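Local coordinates for protein formiminotetrahydrofolate cyclodeaminase (Thermotoga maritima, PDB 1O5H) that probably catalyses the cyclisation of 5-formimidoyltetrahydrofolate to 5,10-methenyltetrahydrofolate with release of ammonia, at residues M122-R126 with E187-Q191; A95-V99 with N112-A117; G36-S41 with V163-N167. One frame throughout, in Å; residues are numbered along the deposited sequence.

Interaction 1 (M122-R126 with E187-Q191); sequences MDVIR and ELEEQ
Arg126 and Glu187 meet almost at right angles, with the carboxylate over one face of the guanidinium and the two planes 75° apart. One oxygen does the touching: Glu187 OE2 lies 2.7 Å from Arg126 NE and 2.9 Å from Arg126 NH1. The pair is therefore a salt bridge made across the face, rather than the coplanar, two-pronged pairing that these groups can form. Glu187 gets there by standing straight out from its helix, its CG opposite the backbone N (chi1 -167°) and the chain extended beyond. Asp123 adds a second negative charge, but its OD1 is 3.8 Å from Arg126 NE and well out of the guanidinium plane, a long and purely electrostatic partner that completes a small network. The other carboxylate oxygen, Glu187 OE1, rests 3.5 Å from CG of Met122, a selenomethionine here. That side chain bends at both chi2 and chi3, which brings Met122 CE to 3.7 Å from Leu188 CB. Ile125 divides its branches: Ile125 CD1 packs on Leu188 CD1 (3.8 Å), while CG2 lies 3.6 Å from Gln191 CB. The Gln191 amide, nearly perpendicular to the guanidinium, sets OE1 beside the aliphatic part of Arg126, and this oxygen has a weak hydrogen bond from Lys129. With an alanine in place of Glu187, Arg126 would probably be left with the longer, out-of-plane attraction of Asp123 instead of its close counter-charge, and be freer to turn. The two helices, 107-141 and 178-206, run near-parallel here, their local axes 10.5 Å apart. Helix 147-172 closes the apolar side, with Val168 against Met122, Leu169 against Leu188 and Glu164 against Ile125; Asp123 and Val124 lean instead on Leu88 of helix 68-100.

Interaction 2 (A95-V99 with N112-A117); sequences AFEKV and NALKEA
Val99 provides most of the apolar packing between helix 68-100 and helix 107-141, which run antiparallel here (165°) with local axes 8.8 Å apart. Its CG2 drops onto the backbone of the facing helix, 3.6 Å from Leu114 N, and also meets two methyls, Ala113 CB at 3.7 Å and Ala117 CB at 3.9 Å. Its other branch is turned opposite the backbone N (chi1 162°), and this CG1 reaches Leu114 CD2 at 4.1 Å, the two side chains crossing roughly at a right angle. One turn earlier, Ala95 CB lies 3.7 Å from Ala117 CA. Three alanines thus keep the backbones close: the CA atoms of Ala95 and Ala117 are only 4.9 Å apart.

The polar part is a single ion pair. Lys98, fully extended, carries its ammonium along the flank of the interface, and NZ donates a hydrogen bond of 2.8 Å to Glu116 OE1. The carboxylate oxygen is approached from its syn side, 28° out of plane, while the Lys98 methylenes pass obliquely alongside it.

Small apolar residues at the centre and an exposed salt bridge at the margin make this a close helix hairpin. The methyls permit the tight approach, and the opposite charges add an attraction that solvent would be expected to weaken.

Interaction 3 (G36-S41 with V163-N167); sequences GGAVGS and VEKVN
Gly37 O, in the first turn of helix 36-56, takes the ordinary helical bond from Ser41 N (3.0 Å) and is also approached by the carboxylate of Glu164. Glu164 OE2 lies 2.7 Å from Gly37 O and 3.3 Å from Ser41 N, with Gly40 CA at 3.3 Å, while Glu164 OE1 lies 3.5 Å from Gly37 CA. The Glu164 chain folds at chi2 (-66°), which swings the carboxylate toward the glycine backbone. Asn167, about one helical turn further along, reaches the same turn: Asn167 OD1 comes within 3.2 Å of Gly37 CA. It rests there against the main chain, and the hydrogen bond it accepts comes from Asn152 of the second subunit. Val163 supplies the apolar share: its CG1, set opposite the backbone N (chi1 164°), packs 3.7 Å from Gly36 O. With no side chain at Gly36, Gly37 and Gly40, the side chains of Val163, Glu164 and Asn167 lie directly on main-chain atoms.

The local axes pass 8.9 Å apart at 149°, in an entirely buried contact. Helix 107-141 backs it, with Val124 against both Ser41 and Glu164, and Pro121 also against Glu164. Ser41 and Ala38 touch helix 68-100, and Val39 packs on helix 20-28. The second subunit reaches this same place: its Asp149 bonds to Gly36 N and its Met46 meets Val39, so the helix start is part of the dimer interface.

Overall arrangement
Interactions 1 and 3 are buried and touch each other where helix 107-141 lies against helices 36-56 and 147-172. Interaction 2 lies about 20 Å from the chain centre (centre to centre), partly exposed, and shares helix 107-141 with interaction 1 without touching it. Chemistry follows place. The outlying hairpin pairs alanine methyls with a marginal Lys-Glu bridge; interaction 1 joins apolar packing to a salt bridge on its outer edge; interaction 3, the most central, sets polar side chains on bare glycine backbone. Interaction 3 also differs in being reached by the second subunit. Together they link all five of the long helices of this all-helical chain.

Interaction 1 (M122-R126 with E187-Q191)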
loop_
_atom_site.group_PDB
_atom_site.type_symbol
_atom_site.label_atom_id
_atom_site.label_comp_id
_atom_site.label_asym_id
_atom_site.label_seq_id
_atom_site.Cartn_x
_atom_site.Cartn_y
_atom_site.Cartn_z
HETATM N N MSE A 122 8.768 -6.438 -12.568
HETATM C CA MSE A 122 7.962 -6.691 -13.749
HETATM C C MSE A 122 6.909 -7.744 -13.433
HETATM O O MSE A 122 5.724 -7.540 -13.698
HETATM C CB MSE A 122 8.858 -7.131 -14.911
HETATM C CG MSE A 122 8.213 -7.040 -16.286
HETATM SE SE MSE A 122 7.153 -5.418 -16.699
HETATM C CE MSE A 122 8.466 -4.185 -16.605
ATOM N N ASP A 123 7.342 -8.849 -12.829
ATOM C CA ASP A 123 6.422 -9.924 -12.471
ATOM C C ASP A 123 5.388 -9.455 -11.475
ATOM O O ASP A 123 4.205 -9.729 -11.654
ATOM C CB ASP A 123 7.172 -11.166 -12.016
ATOM C CG ASP A 123 7.837 -11.883 -13.192
ATOM O OD1 ASP A 123 7.454 -11.562 -14.345
ATOM O OD2 ASP A 123 8.736 -12.759 -13.088
ATOM N N VAL A 124 5.816 -8.692 -10.469
ATOM C CA VAL A 124 4.878 -8.136 -9.505
ATOM C C VAL A 124 3.811 -7.357 -10.235
ATOM O O VAL A 124 2.622 -7.514 -9.948
ATOM C CB VAL A 124 5.544 -7.202 -8.484
ATOM C CG1 VAL A 124 4.497 -6.586 -7.604
ATOM C CG2 VAL A 124 6.532 -7.963 -7.635
ATOM N N ILE A 125 4.223 -6.532 -11.186
ATOM C CA ILE A 125 3.266 -5.749 -11.964
ATOM C C ILE A 125 2.269 -6.623 -12.711
ATOM O O ILE A 125 1.094 -6.293 -12.834
ATOM C CB ILE A 125 3.988 -4.852 -12.960
ATOM C CG1 ILE A 125 4.677 -3.702 -12.233
ATOM C CG2 ILE A 125 3.013 -4.301 -13.958
ATOM C CD1 ILE A 125 5.575 -2.871 -13.103
ATOM N N ARG A 126 2.728 -7.752 -13.221
ATOM C CA ARG A 126 1.796 -8.596 -13.935
ATOM C C ARG A 126 0.735 -9.072 -12.987
ATOM O O ARG A 126 -0.428 -9.043 -13.332
ATOM C CB ARG A 126 2.479 -9.790 -14.536
ATOM C CG ARG A 126 3.407 -9.519 -15.659
ATOM C CD ARG A 126 3.814 -10.819 -16.265
ATOM N NE ARG A 126 5.010 -10.695 -17.072
ATOM C CZ ARG A 126 5.340 -11.575 -17.998
ATOM N NH1 ARG A 126 6.462 -11.418 -18.710
ATOM N NH2 ARG A 126 4.532 -12.611 -18.219
ATOM N N GLU A 187 6.481 -3.966 -22.544
ATOM C CA GLU A 187 5.623 -4.694 -21.633
ATOM C C GLU A 187 5.129 -3.784 -20.528
ATOM O O GLU A 187 3.951 -3.707 -20.233
ATOM C CB GLU A 187 6.409 -5.812 -20.991
ATOM C CG GLU A 187 5.506 -6.802 -20.283
ATOM C CD GLU A 187 6.249 -7.886 -19.514
ATOM O OE1 GLU A 187 7.481 -7.981 -19.613
ATOM O OE2 GLU A 187 5.577 -8.660 -18.803
ATOM N N LEU A 188 6.051 -3.089 -19.892
ATOM C CA LEU A 188 5.674 -2.141 -18.864
ATOM C C LEU A 188 4.561 -1.201 -19.349
ATOM O O LEU A 188 3.620 -0.921 -18.632
ATOM C CB LEU A 188 6.892 -1.343 -18.467
ATOM C CG LEU A 188 6.682 -0.234 -17.480
ATOM C CD1 LEU A 188 5.914 -0.752 -16.280
ATOM C CD2 LEU A 188 8.057 0.297 -17.063
ATOM N N GLU A 189 4.672 -0.734 -20.582
ATOM C CA GLU A 189 3.778 0.273 -21.129
ATOM C C GLU A 189 2.351 -0.263 -21.186
ATOM O O GLU A 189 1.373 0.422 -20.831
ATOM C CB GLU A 189 4.286 0.602 -22.522
ATOM C CG GLU A 189 4.009 2.014 -22.958
ATOM C CD GLU A 189 4.621 2.344 -24.302
ATOM O OE1 GLU A 189 4.488 1.565 -25.294
ATOM O OE2 GLU A 189 5.211 3.422 -24.370
ATOM N N GLU A 190 2.262 -1.512 -21.629
ATOM C CA GLU A 190 1.025 -2.249 -21.755
ATOM C C GLU A 190 0.406 -2.595 -20.424
ATOM O O GLU A 190 -0.793 -2.398 -20.229
ATOM C CB GLU A 190 1.321 -3.534 -22.421
ATOM C CG GLU A 190 2.231 -3.378 -23.584
ATOM C CD GLU A 190 1.624 -4.019 -24.770
ATOM O OE1 GLU A 190 0.468 -3.584 -25.047
ATOM O OE2 GLU A 190 2.268 -4.941 -25.356
ATOM N N GLN A 191 1.204 -3.129 -19.509
ATOM C CA GLN A 191 0.658 -3.453 -18.217
ATOM C C GLN A 191 0.126 -2.165 -17.619
ATOM O O GLN A 191 -0.971 -2.116 -17.080
ATOM C CB GLN A 191 1.700 -4.107 -17.334
ATOM C CG GLN A 191 2.342 -5.337 -17.956
ATOM C CD GLN A 191 1.385 -6.463 -18.167
ATOM O OE1 GLN A 191 1.549 -7.530 -17.590
ATOM N NE2 GLN A 191 0.390 -6.246 -19.007
#

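Interaction 2 (A95-V99 with N112-A117)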
loop_
_atom_site.group_PDB
_atom_site.type_symbol
_atom_site.label_atom_id
_atom_site.label_comp_id
_atom_site.label_asym_id
_atom_site.label_seq_id
_atom_site.Cartn_x
_atom_site.Cartn_y
_atom_site.Cartn_z
ATOM N N ALA A 95 17.470 -11.148 -5.632
ATOM C CA ALA A 95 17.940 -10.523 -6.854
ATOM C C ALA A 95 18.907 -9.401 -6.540
ATOM O O ALA A 95 19.905 -9.226 -7.246
ATOM C CB ALA A 95 16.779 -10.018 -7.677
ATOM N N PHE A 96 18.615 -8.661 -5.472
ATOM C CA PHE A 96 19.459 -7.539 -5.058
ATOM C C PHE A 96 20.803 -8.009 -4.565
ATOM O O PHE A 96 21.805 -7.385 -4.856
ATOM C CB PHE A 96 18.804 -6.696 -3.968
ATOM C CG PHE A 96 19.524 -5.401 -3.692
ATOM C CD1 PHE A 96 20.752 -5.395 -3.007
ATOM C CD2 PHE A 96 18.968 -4.174 -4.120
ATOM C CE1 PHE A 96 21.431 -4.192 -2.756
ATOM C CE2 PHE A 96 19.629 -2.950 -3.869
ATOM C CZ PHE A 96 20.866 -2.962 -3.184
ATOM N N GLU A 97 20.817 -9.093 -3.795
ATOM C CA GLU A 97 22.075 -9.672 -3.315
ATOM C C GLU A 97 22.939 -10.058 -4.484
ATOM O O GLU A 97 24.092 -9.672 -4.553
ATOM C CB GLU A 97 21.854 -10.923 -2.458
ATOM C CG GLU A 97 20.901 -10.757 -1.283
ATOM C CD GLU A 97 21.469 -9.950 -0.121
ATOM O OE1 GLU A 97 22.642 -9.517 -0.187
ATOM O OE2 GLU A 97 20.727 -9.756 0.874
ATOM N N LYS A 98 22.368 -10.828 -5.399
ATOM C CA LYS A 98 23.059 -11.276 -6.588
ATOM C C LYS A 98 23.649 -10.131 -7.436
ATOM O O LYS A 98 24.797 -10.210 -7.845
ATOM C CB LYS A 98 22.122 -12.140 -7.402
ATOM C CG LYS A 98 22.816 -12.979 -8.408
ATOM C CD LYS A 98 21.831 -13.644 -9.346
ATOM C CE LYS A 98 22.566 -14.564 -10.316
ATOM N NZ LYS A 98 21.627 -15.395 -11.117
ATOM N N VAL A 99 22.885 -9.069 -7.684
ATOM C CA VAL A 99 23.414 -7.879 -8.384
ATOM C C VAL A 99 24.565 -7.208 -7.614
ATOM O O VAL A 99 25.644 -7.010 -8.167
ATOM C CB VAL A 99 22.304 -6.840 -8.717
ATOM C CG1 VAL A 99 22.891 -5.444 -9.019
ATOM C CG2 VAL A 99 21.458 -7.327 -9.880
ATOM N N ASN A 112 23.651 -9.935 -16.659
ATOM C CA ASN A 112 22.657 -10.981 -16.511
ATOM C C ASN A 112 21.894 -10.893 -15.180
ATOM O O ASN A 112 20.688 -11.159 -15.125
ATOM C CB ASN A 112 23.326 -12.337 -16.674
ATOM C CG ASN A 112 22.643 -13.413 -15.882
ATOM O OD1 ASN A 112 21.620 -13.952 -16.306
ATOM N ND2 ASN A 112 23.205 -13.738 -14.712
ATOM N N ALA A 113 22.587 -10.512 -14.111
ATOM C CA ALA A 113 21.957 -10.399 -12.806
ATOM C C ALA A 113 20.984 -9.251 -12.854
ATOM O O ALA A 113 19.838 -9.375 -12.408
ATOM C CB ALA A 113 22.985 -10.156 -11.749
ATOM N N LEU A 114 21.450 -8.137 -13.416
ATOM C CA LEU A 114 20.610 -6.976 -13.624
ATOM C C LEU A 114 19.293 -7.327 -14.340
ATOM O O LEU A 114 18.242 -6.817 -13.961
ATOM C CB LEU A 114 21.388 -5.907 -14.370
ATOM C CG LEU A 114 22.422 -5.106 -13.587
ATOM C CD1 LEU A 114 23.368 -4.474 -14.589
ATOM C CD2 LEU A 114 21.745 -4.033 -12.730
ATOM N N LYS A 115 19.355 -8.217 -15.334
ATOM C CA LYS A 115 18.164 -8.637 -16.075
ATOM C C LYS A 115 17.204 -9.367 -15.174
ATOM O O LYS A 115 16.014 -9.055 -15.135
ATOM C CB LYS A 115 18.513 -9.529 -17.268
ATOM C CG LYS A 115 19.023 -8.776 -18.498
ATOM C CD LYS A 115 19.419 -9.733 -19.610
ATOM C CE LYS A 115 20.417 -9.112 -20.571
ATOM N NZ LYS A 115 20.155 -9.675 -21.913
ATOM N N GLU A 116 17.721 -10.347 -14.443
ATOM C CA GLU A 116 16.879 -11.114 -13.539
ATOM C C GLU A 116 16.242 -10.172 -12.555
ATOM O O GLU A 116 15.037 -10.233 -12.342
ATOM C CB GLU A 116 17.674 -12.180 -12.801
ATOM C CG GLU A 116 17.976 -13.397 -13.652
ATOM C CD GLU A 116 18.814 -14.429 -12.926
ATOM O OE1 GLU A 116 19.131 -14.221 -11.733
ATOM O OE2 GLU A 116 19.165 -15.454 -13.553
ATOM N N ALA A 117 17.046 -9.279 -11.980
ATOM C CA ALA A 117 16.540 -8.342 -10.987
ATOM C C ALA A 117 15.408 -7.478 -11.538
ATOM O O ALA A 117 14.393 -7.286 -10.890
ATOM C CB ALA A 117 17.640 -7.487 -10.476
#

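Interaction 3 (G36-S41 with V163-N167)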
loop_
_atom_site.group_PDB
_atom_site.type_symbol
_atom_site.label_atom_id
_atom_site.label_comp_id
_atom_site.label_asym_id
_atom_site.label_seq_id
_atom_site.Cartn_x
_atom_site.Cartn_y
_atom_site.Cartn_z
ATOM N N GLY A 36 11.973 -1.238 -1.435
ATOM C CA GLY A 36 10.662 -0.805 -1.893
ATOM C C GLY A 36 9.909 -1.894 -2.620
ATOM O O GLY A 36 8.764 -2.222 -2.252
ATOM N N GLY A 37 10.575 -2.477 -3.628
ATOM C CA GLY A 37 9.998 -3.516 -4.480
ATOM C C GLY A 37 9.408 -4.600 -3.636
ATOM O O GLY A 37 8.233 -4.917 -3.809
ATOM N N ALA A 38 10.200 -5.140 -2.699
ATOM C CA ALA A 38 9.699 -6.139 -1.747
ATOM C C ALA A 38 8.448 -5.641 -1.019
ATOM O O ALA A 38 7.405 -6.336 -1.028
ATOM C CB ALA A 38 10.755 -6.533 -0.767
ATOM N N VAL A 39 8.525 -4.433 -0.440
ATOM C CA VAL A 39 7.367 -3.868 0.254
ATOM C C VAL A 39 6.148 -3.859 -0.670
ATOM O O VAL A 39 5.061 -4.308 -0.279
ATOM C CB VAL A 39 7.645 -2.465 0.765
ATOM C CG1 VAL A 39 6.413 -1.860 1.360
ATOM C CG2 VAL A 39 8.745 -2.477 1.797
ATOM N N GLY A 40 6.349 -3.367 -1.898
ATOM C CA GLY A 40 5.332 -3.389 -2.947
ATOM C C GLY A 40 4.624 -4.734 -3.091
ATOM O O GLY A 40 3.376 -4.807 -3.022
ATOM N N SER A 41 5.399 -5.806 -3.279
ATOM C CA SER A 41 4.801 -7.139 -3.272
ATOM C C SER A 41 3.952 -7.423 -2.042
ATOM O O SER A 41 2.858 -7.996 -2.151
ATOM C CB SER A 41 5.858 -8.214 -3.376
ATOM O OG SER A 41 6.495 -8.119 -4.629
ATOM N N VAL A 163 4.970 1.642 -7.427
ATOM C CA VAL A 163 6.195 1.260 -6.715
ATOM C C VAL A 163 7.053 0.450 -7.664
ATOM O O VAL A 163 8.203 0.802 -7.950
ATOM C CB VAL A 163 5.903 0.419 -5.465
ATOM C CG1 VAL A 163 7.141 -0.265 -4.987
ATOM C CG2 VAL A 163 5.345 1.268 -4.356
ATOM N N GLU A 164 6.471 -0.609 -8.195
ATOM C CA GLU A 164 7.224 -1.544 -8.985
ATOM C C GLU A 164 7.728 -0.966 -10.295
ATOM O O GLU A 164 8.816 -1.328 -10.741
ATOM C CB GLU A 164 6.387 -2.772 -9.221
ATOM C CG GLU A 164 5.883 -3.337 -7.910
ATOM C CD GLU A 164 6.979 -3.864 -7.019
ATOM O OE1 GLU A 164 8.143 -3.941 -7.465
ATOM O OE2 GLU A 164 6.676 -4.231 -5.863
ATOM N N LYS A 165 6.971 -0.055 -10.897
ATOM C CA LYS A 165 7.418 0.603 -12.115
ATOM C C LYS A 165 8.726 1.298 -11.839
ATOM O O LYS A 165 9.707 1.122 -12.605
ATOM C CB LYS A 165 6.422 1.643 -12.576
ATOM C CG LYS A 165 6.841 2.375 -13.809
ATOM C CD LYS A 165 5.817 3.432 -14.177
ATOM C CE LYS A 165 6.169 4.050 -15.515
ATOM N NZ LYS A 165 5.185 5.095 -15.801
ATOM N N VAL A 166 8.779 2.065 -10.749
ATOM C CA VAL A 166 10.051 2.680 -10.404
ATOM C C VAL A 166 11.164 1.621 -10.276
ATOM O O VAL A 166 12.279 1.801 -10.799
ATOM C CB VAL A 166 9.947 3.570 -9.169
ATOM C CG1 VAL A 166 11.320 3.755 -8.483
ATOM C CG2 VAL A 166 9.356 4.908 -9.565
ATOM N N ASN A 167 10.857 0.503 -9.626
ATOM C CA ASN A 167 11.873 -0.507 -9.460
ATOM C C ASN A 167 12.280 -1.184 -10.768
ATOM O O ASN A 167 13.472 -1.437 -10.996
ATOM C CB ASN A 167 11.501 -1.467 -8.340
ATOM C CG ASN A 167 11.488 -0.777 -6.987
ATOM O OD1 ASN A 167 10.563 -0.941 -6.209
ATOM N ND2 ASN A 167 12.505 0.025 -6.716
#